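LYND (Lyngbya aestuarii, PDB 4V1T) is a cyanobactin heterocyclase of the YcaO type that probably uses ATP and magnesium to convert cysteines of a precursor peptide into thiazolines. Local coordinates at residues 328-333 against 540-545; 449-454 against 712-717; 601-606 against 705-710. All coordinates share one frame; numbering follows the deposited sequence.

Interaction 1 of 3, residues 328-333 against 540-545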
# COMPACT_ATOMS: atom_id res chain seq x y z
N LEU B 328 -36.64 -9.38 2.57
CA LEU B 328 -35.49 -8.46 2.60
C LEU B 328 -35.52 -7.52 3.81
O LEU B 328 -36.44 -6.71 3.95
CB LEU B 328 -35.45 -7.64 1.32
CG LEU B 328 -34.11 -7.60 0.59
CD1 LEU B 328 -33.74 -8.98 0.06
CD2 LEU B 328 -34.20 -6.60 -0.56
N LYS B 329 -34.50 -7.61 4.65
CA LYS B 329 -34.35 -6.73 5.81
C LYS B 329 -33.70 -5.41 5.42
O LYS B 329 -32.47 -5.31 5.37
CB LYS B 329 -33.51 -7.40 6.89
CG LYS B 329 -34.10 -8.66 7.49
CD LYS B 329 -33.16 -9.21 8.56
CE LYS B 329 -33.70 -10.48 9.19
NZ LYS B 329 -32.75 -11.02 10.20
N LEU B 330 -34.51 -4.39 5.14
CA LEU B 330 -34.00 -3.05 4.87
C LEU B 330 -34.17 -2.16 6.09
O LEU B 330 -35.13 -2.30 6.84
CB LEU B 330 -34.69 -2.43 3.66
CG LEU B 330 -34.44 -3.06 2.28
CD1 LEU B 330 -34.59 -2.01 1.18
CD2 LEU B 330 -33.08 -3.75 2.17
N GLU B 331 -33.22 -1.26 6.29
CA GLU B 331 -33.18 -0.43 7.49
C GLU B 331 -32.41 0.86 7.23
O GLU B 331 -31.72 0.98 6.23
CB GLU B 331 -32.53 -1.21 8.64
CG GLU B 331 -31.16 -1.79 8.29
CD GLU B 331 -30.60 -2.65 9.40
OE1 GLU B 331 -30.96 -3.85 9.47
OE2 GLU B 331 -29.79 -2.14 10.20
N SER B 332 -32.53 1.80 8.16
CA SER B 332 -31.91 3.11 8.05
C SER B 332 -30.38 3.04 7.98
O SER B 332 -29.72 2.49 8.86
CB SER B 332 -32.32 3.98 9.24
OG SER B 332 -31.55 5.17 9.30
N ARG B 333 -29.83 3.63 6.92
CA ARG B 333 -28.39 3.75 6.75
C ARG B 333 -28.02 5.23 6.60
O ARG B 333 -28.14 5.79 5.51
CB ARG B 333 -27.92 2.95 5.53
CG ARG B 333 -28.14 1.45 5.64
CD ARG B 333 -27.32 0.82 6.74
NE ARG B 333 -27.51 -0.63 6.81
CZ ARG B 333 -27.07 -1.40 7.79
NH1 ARG B 333 -26.40 -0.87 8.81
NH2 ARG B 333 -27.30 -2.70 7.77
N GLU B 540 -27.30 0.58 0.03
CA GLU B 540 -26.33 1.36 -0.72
C GLU B 540 -26.20 0.79 -2.12
O GLU B 540 -26.17 1.52 -3.12
CB GLU B 540 -24.97 1.31 -0.02
CG GLU B 540 -24.10 2.54 -0.22
CD GLU B 540 -22.80 2.45 0.57
OE1 GLU B 540 -22.82 2.75 1.78
OE2 GLU B 540 -21.77 2.04 -0.02
N ALA B 541 -26.13 -0.53 -2.20
CA ALA B 541 -25.99 -1.21 -3.47
C ALA B 541 -27.27 -1.09 -4.32
O ALA B 541 -27.20 -0.92 -5.54
CB ALA B 541 -25.65 -2.68 -3.24
N ILE B 542 -28.42 -1.18 -3.66
CA ILE B 542 -29.70 -1.03 -4.34
C ILE B 542 -29.85 0.36 -4.95
O ILE B 542 -30.30 0.50 -6.08
CB ILE B 542 -30.88 -1.31 -3.39
CG1 ILE B 542 -30.91 -2.79 -3.01
CG2 ILE B 542 -32.20 -0.91 -4.03
CD1 ILE B 542 -31.89 -3.12 -1.91
N LEU B 543 -29.49 1.39 -4.18
CA LEU B 543 -29.59 2.76 -4.64
C LEU B 543 -28.76 2.97 -5.91
O LEU B 543 -29.23 3.52 -6.90
CB LEU B 543 -29.10 3.73 -3.56
CG LEU B 543 -29.18 5.22 -3.92
CD1 LEU B 543 -30.59 5.63 -4.29
CD2 LEU B 543 -28.67 6.06 -2.76
N GLN B 544 -27.51 2.51 -5.88
CA GLN B 544 -26.64 2.65 -7.02
C GLN B 544 -27.18 1.87 -8.21
O GLN B 544 -27.16 2.36 -9.34
CB GLN B 544 -25.22 2.18 -6.68
CG GLN B 544 -24.20 2.41 -7.78
CD GLN B 544 -24.00 3.88 -8.09
OE1 GLN B 544 -23.58 4.65 -7.23
NE2 GLN B 544 -24.32 4.28 -9.33
N GLY B 545 -27.67 0.66 -7.96
CA GLY B 545 -28.22 -0.18 -9.01
C GLY B 545 -29.39 0.48 -9.70
O GLY B 545 -29.48 0.49 -10.93

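Interaction 2 of 3, residues 449-454 against 712-717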
# COMPACT_ATOMS: atom_id res chain seq x y z
N LEU B 449 -47.10 -14.16 -9.98
CA LEU B 449 -45.84 -13.83 -9.31
C LEU B 449 -44.68 -13.87 -10.30
O LEU B 449 -43.65 -13.24 -10.10
CB LEU B 449 -45.59 -14.79 -8.15
CG LEU B 449 -46.61 -14.78 -7.02
CD1 LEU B 449 -46.28 -15.89 -6.04
CD2 LEU B 449 -46.64 -13.43 -6.33
N ALA B 450 -44.87 -14.63 -11.38
CA ALA B 450 -43.87 -14.77 -12.42
C ALA B 450 -43.81 -13.53 -13.29
O ALA B 450 -44.84 -12.91 -13.57
CB ALA B 450 -44.17 -15.99 -13.27
N ILE B 451 -42.60 -13.17 -13.71
CA ILE B 451 -42.37 -12.09 -14.66
C ILE B 451 -41.78 -12.65 -15.95
O ILE B 451 -40.71 -13.25 -15.95
CB ILE B 451 -41.45 -11.02 -14.05
CG1 ILE B 451 -42.24 -10.21 -13.02
CG2 ILE B 451 -40.91 -10.08 -15.13
CD1 ILE B 451 -41.39 -9.54 -11.99
N HIS B 452 -42.52 -12.47 -17.05
CA HIS B 452 -42.08 -12.98 -18.34
C HIS B 452 -40.77 -12.29 -18.72
O HIS B 452 -40.65 -11.08 -18.58
CB HIS B 452 -43.15 -12.71 -19.40
CG HIS B 452 -43.02 -13.56 -20.62
ND1 HIS B 452 -42.04 -13.37 -21.57
CD2 HIS B 452 -43.76 -14.60 -21.06
CE1 HIS B 452 -42.18 -14.26 -22.53
NE2 HIS B 452 -43.22 -15.02 -22.25
N PRO B 453 -39.77 -13.07 -19.18
CA PRO B 453 -38.47 -12.48 -19.50
C PRO B 453 -38.55 -11.33 -20.52
O PRO B 453 -37.72 -10.43 -20.49
CB PRO B 453 -37.67 -13.66 -20.06
CG PRO B 453 -38.67 -14.70 -20.42
CD PRO B 453 -39.78 -14.52 -19.43
N GLU B 454 -39.55 -11.36 -21.40
CA GLU B 454 -39.69 -10.34 -22.43
C GLU B 454 -40.07 -8.98 -21.87
O GLU B 454 -39.85 -7.95 -22.51
CB GLU B 454 -40.73 -10.77 -23.47
CG GLU B 454 -40.29 -11.96 -24.30
CD GLU B 454 -41.25 -12.29 -25.43
OE1 GLU B 454 -41.92 -11.37 -25.95
OE2 GLU B 454 -41.34 -13.47 -25.80
N GLY B 712 -45.66 3.83 -13.11
CA GLY B 712 -46.24 2.52 -13.39
C GLY B 712 -45.19 1.44 -13.53
O GLY B 712 -45.32 0.56 -14.36
N LEU B 713 -44.14 1.52 -12.70
CA LEU B 713 -43.00 0.61 -12.78
C LEU B 713 -42.71 -0.07 -11.44
O LEU B 713 -42.67 0.58 -10.40
CB LEU B 713 -41.75 1.37 -13.25
CG LEU B 713 -41.85 2.02 -14.63
CD1 LEU B 713 -40.63 2.89 -14.91
CD2 LEU B 713 -41.99 0.97 -15.72
N GLU B 714 -42.51 -1.38 -11.49
CA GLU B 714 -42.16 -2.17 -10.31
C GLU B 714 -40.64 -2.33 -10.21
O GLU B 714 -39.96 -2.51 -11.21
CB GLU B 714 -42.84 -3.54 -10.38
CG GLU B 714 -42.58 -4.44 -9.19
CD GLU B 714 -43.37 -5.73 -9.26
OE1 GLU B 714 -43.67 -6.19 -10.39
OE2 GLU B 714 -43.70 -6.29 -8.20
N THR B 715 -40.11 -2.28 -8.99
CA THR B 715 -38.67 -2.42 -8.77
C THR B 715 -38.34 -3.67 -7.95
O THR B 715 -38.76 -3.79 -6.80
CB THR B 715 -38.08 -1.18 -8.05
OG1 THR B 715 -38.16 -1.36 -6.64
CG2 THR B 715 -38.80 0.08 -8.46
N LEU B 716 -37.61 -4.60 -8.56
CA LEU B 716 -37.23 -5.85 -7.91
C LEU B 716 -35.77 -5.83 -7.50
O LEU B 716 -34.99 -5.03 -8.00
CB LEU B 716 -37.47 -7.03 -8.86
CG LEU B 716 -38.91 -7.34 -9.27
CD1 LEU B 716 -38.94 -8.44 -10.31
CD2 LEU B 716 -39.77 -7.70 -8.07
N VAL B 717 -35.41 -6.72 -6.57
CA VAL B 717 -34.03 -6.87 -6.14
C VAL B 717 -33.67 -8.34 -5.96
O VAL B 717 -34.42 -9.09 -5.34
CB VAL B 717 -33.77 -6.16 -4.80
CG1 VAL B 717 -32.28 -6.18 -4.49
CG2 VAL B 717 -34.29 -4.73 -4.84

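Interaction 3 of 3, residues 601-606 against 705-710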
# COMPACT_ATOMS: atom_id res chain seq x y z
N LEU B 601 -38.79 10.44 -14.99
CA LEU B 601 -38.66 10.18 -13.56
C LEU B 601 -38.13 11.40 -12.82
O LEU B 601 -38.27 11.50 -11.60
CB LEU B 601 -37.76 8.97 -13.31
CG LEU B 601 -38.16 7.65 -13.97
CD1 LEU B 601 -37.32 6.50 -13.43
CD2 LEU B 601 -39.64 7.35 -13.79
N GLY B 602 -37.52 12.32 -13.56
CA GLY B 602 -37.05 13.57 -12.99
C GLY B 602 -35.76 13.44 -12.19
O GLY B 602 -35.32 14.41 -11.56
N ILE B 603 -35.17 12.25 -12.20
CA ILE B 603 -33.90 12.02 -11.53
C ILE B 603 -32.79 12.46 -12.47
O ILE B 603 -32.69 11.95 -13.58
CB ILE B 603 -33.71 10.54 -11.16
CG1 ILE B 603 -34.83 10.09 -10.20
CG2 ILE B 603 -32.34 10.33 -10.52
CD1 ILE B 603 -34.83 8.61 -9.89
N PRO B 604 -31.94 13.40 -12.03
CA PRO B 604 -30.97 13.93 -12.99
C PRO B 604 -30.04 12.87 -13.58
O PRO B 604 -29.46 12.06 -12.86
CB PRO B 604 -30.18 14.97 -12.19
CG PRO B 604 -30.59 14.81 -10.77
CD PRO B 604 -31.87 14.07 -10.72
N ALA B 605 -29.92 12.89 -14.89
CA ALA B 605 -29.09 11.96 -15.62
C ALA B 605 -28.38 12.75 -16.70
O ALA B 605 -28.98 13.63 -17.33
CB ALA B 605 -29.93 10.85 -16.23
N PHE B 606 -27.12 12.43 -16.92
CA PHE B 606 -26.31 13.21 -17.85
C PHE B 606 -25.43 12.35 -18.75
O PHE B 606 -25.11 11.21 -18.42
CB PHE B 606 -25.44 14.19 -17.07
CG PHE B 606 -26.23 15.16 -16.25
CD1 PHE B 606 -26.64 16.37 -16.79
CD2 PHE B 606 -26.56 14.86 -14.94
CE1 PHE B 606 -27.37 17.27 -16.03
CE2 PHE B 606 -27.28 15.76 -14.17
CZ PHE B 606 -27.69 16.96 -14.72
N VAL B 705 -38.19 3.94 -5.32
CA VAL B 705 -39.18 2.91 -5.58
C VAL B 705 -40.55 3.54 -5.87
O VAL B 705 -41.31 3.04 -6.71
CB VAL B 705 -39.29 1.92 -4.41
CG1 VAL B 705 -39.85 2.60 -3.19
CG2 VAL B 705 -40.18 0.75 -4.77
N ASN B 706 -40.85 4.63 -5.18
CA ASN B 706 -42.12 5.32 -5.33
C ASN B 706 -42.19 6.18 -6.59
O ASN B 706 -43.24 6.29 -7.21
CB ASN B 706 -42.41 6.16 -4.10
CG ASN B 706 -42.75 5.31 -2.89
OD1 ASN B 706 -43.73 4.56 -2.89
ND2 ASN B 706 -41.93 5.40 -1.85
N ILE B 707 -41.06 6.77 -6.97
CA ILE B 707 -40.98 7.52 -8.23
C ILE B 707 -41.23 6.58 -9.41
O ILE B 707 -41.90 6.95 -10.37
CB ILE B 707 -39.60 8.20 -8.39
CG1 ILE B 707 -39.53 9.42 -7.47
CG2 ILE B 707 -39.37 8.65 -9.83
CD1 ILE B 707 -38.14 10.04 -7.37
N ALA B 708 -40.66 5.39 -9.34
CA ALA B 708 -40.85 4.40 -10.39
C ALA B 708 -42.30 3.93 -10.41
O ALA B 708 -42.92 3.87 -11.47
CB ALA B 708 -39.91 3.22 -10.18
N GLN B 709 -42.85 3.63 -9.24
CA GLN B 709 -44.25 3.23 -9.11
C GLN B 709 -45.20 4.27 -9.69
O GLN B 709 -46.23 3.91 -10.27
CB GLN B 709 -44.59 2.99 -7.64
CG GLN B 709 -45.99 2.46 -7.40
CD GLN B 709 -46.57 2.93 -6.08
OE1 GLN B 709 -47.33 3.90 -6.05
NE2 GLN B 709 -46.22 2.25 -5.00
N GLN B 710 -44.88 5.55 -9.52
CA GLN B 710 -45.69 6.63 -10.08
C GLN B 710 -45.71 6.55 -11.60
O GLN B 710 -46.71 6.91 -12.23
CB GLN B 710 -45.16 7.99 -9.65
CG GLN B 710 -45.49 8.37 -8.21
CD GLN B 710 -46.98 8.60 -7.99
OE1 GLN B 710 -47.68 9.12 -8.85
NE2 GLN B 710 -47.46 8.20 -6.82

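Interaction 1 of 3, residues 328-333 against 540-545
The first turns of helix 538-561, whose other side helps form the ADP pocket, are met here by an extended loop that sets Leu328 and Leu330 against Ile542. The contact is small and wholly apolar, burying 87 Å², with 10.4 Å between Leu330 CA and Ile542 CA, so the backbones stand well apart and only methyl ends meet. Ile542 points at the loop with CG1 beside its backbone N (chi1 -69°) and CD1 fully extended, making CD1 the end that both leucines reach. Leu330 CD1 lies 4.3 Å from Ile542 CD1, and Leu330 CD2 is about equally near that methyl, so the isopropyl fork straddles it. Leu328, two residues earlier in the extended chain, adds CD2 at 4.4 Å from Ile542 CD1. The leucines also pack on each other, with Leu328 CD2 4.1 Å from Leu330 CD2, which closes a three-residue cluster; Leu330 further leans on Tyr698 of helix 697-710.

Polar groups hold the same loop further along. Arg333 NH2 is 3.5 Å from Glu331 OE2, but the oxygen sits 3.4 Å above one guanidinium face, so the attraction is of charges without a directed N-H. Glu539 reaches both residues, taking the backbone N of Glu331 on OE1 and forming a salt bridge to Arg333 NE through OE2.

Within the helix, Glu540 is buried, and its carboxylate is bonded to Gly345 N and Asn536 ND2. Gln544 touches ADP, while the side chain of Ile542 stays about 10 Å from it. The arrangement is loop-on-helix packing behind the nucleotide site of a YcaO cyclodehydratase domain: apolar methyls on the loop side of the helix, ADP at a neighbouring position.

Interaction 2 of 3, residues 449-454 against 712-717
Ile451 and Leu716 supply the apolar part of this contact, a buried meeting of a loop with the start of strand 716-719. The two side chains reach toward each other tip to tip, each through its CD1 methyl; the modelled gap between those methyls is too short to be reliable, so only the pairing itself is secure. Ile451 has CG1 beside its backbone N (chi1 -74°), which sends CD1 across to the strand, and Leu716 answers with CG likewise beside its own N. The segments bury 88 Å² in all, and Ile451 CA is 10.5 Å from Leu716 CA.

Polar atoms contribute at the margin. Glu714 extends fully from its backbone (chi1 -179°), bringing OE1 to 4.4 Å from Ile451 CD1, a loose van der Waals approach. Its other oxygen, OE2, is hydrogen-bonded to Ser498 OG. The carboxylate of Glu501 lies close and might raise the pKa of Glu714, an effect that a long, weak ion pair to Lys505 NZ would offset in part.

Two local motifs shape the chains on which these residues sit. Glu454 N donates to His452 ND1 over 3.2 Å, nearly straight at 164° and in the ring plane, a capping bond at the entry to helix 454-457; the imidazole also meets Phe485 edge-to-face. Gly712, with positive phi, closes a Schellman motif after helix 697-710.

Strands 491-498 and 503-508 provide the surroundings: Leu716 packs on Val496, Lys505 and Leu507, Ile451 on Lys505 with its backbone bonded to Tyr506, and Thr715 turns to helix 697-710 through Val705 and Ala708.

Interaction 3 of 3, residues 601-606 against 705-710
Ile707 on helix 697-710 lies against Leu601 and Ile603, two residues that flank Gly602 in the turn before strand 605-612. Its CG2 methyl makes the tightest approaches, 3.5 Å from Leu601 O and 3.8 Å from Leu601 CB, so it rests on backbone and side-chain root together. The two side chains cross obliquely. Leu601 keeps CG beside its backbone N (chi1 -57°), and this swings CD2 over to the helix, 4.1 Å from Ile707 O. The other branch of the isoleucine runs toward Ile603: Ile707 CD1 is 4.4 Å from Ile603 CG1, a looser apolar touch. Between them the segments bury 163 Å², and at Leu601 CA to Ile707 CA, 6.4 Å, the chains are close.

Around this first shell, Gly602 has a positive phi of 77° at the turn between the two residues that meet Ile707. Leu601 O is satisfied by a hydrogen bond from Arg692 NH2, and the Arg692 side chain also touches Ile707. Helix 538-561 packs against the same cluster, with Val550 on Leu601, Phe546 and Met547 on Ile603, and Phe546 on Ala708.

Further along, Pro604 leads into strand 605-612, where the backbone of Ala605 pairs with Leu597 and that of Phe606 with Gly625. The contact is therefore the packing of a beta-hairpin connection on a helix: the link between antiparallel strands 590-596 and 605-612 lies against the last turns of helix 697-710, at one end of a three-stranded antiparallel sheet in the YcaO domain.

In the fold
From the N terminus, segment 328-333 comes first; interaction 1 joins this loop after helix 319-324 to helix 538-561, closing a loop of 206 residues. Within that loop the chain passes 449-454, so interactions 1 and 2 cross when interaction 2 ties the loop before helix 454-457 to strand 716-719. Interaction 3, between the hairpin connection before strand 605-612 and helix 697-710, follows interaction 1 in series and is nested inside interaction 2. Val717 packs on Ile542 and Leu328, joining interactions 1 and 2, while a probable hydrogen bond from Leu713 N to Ala708 O links interactions 2 and 3 in the short connection from helix 697-710 to strand 716-719. Interactions 1 and 3 do not touch.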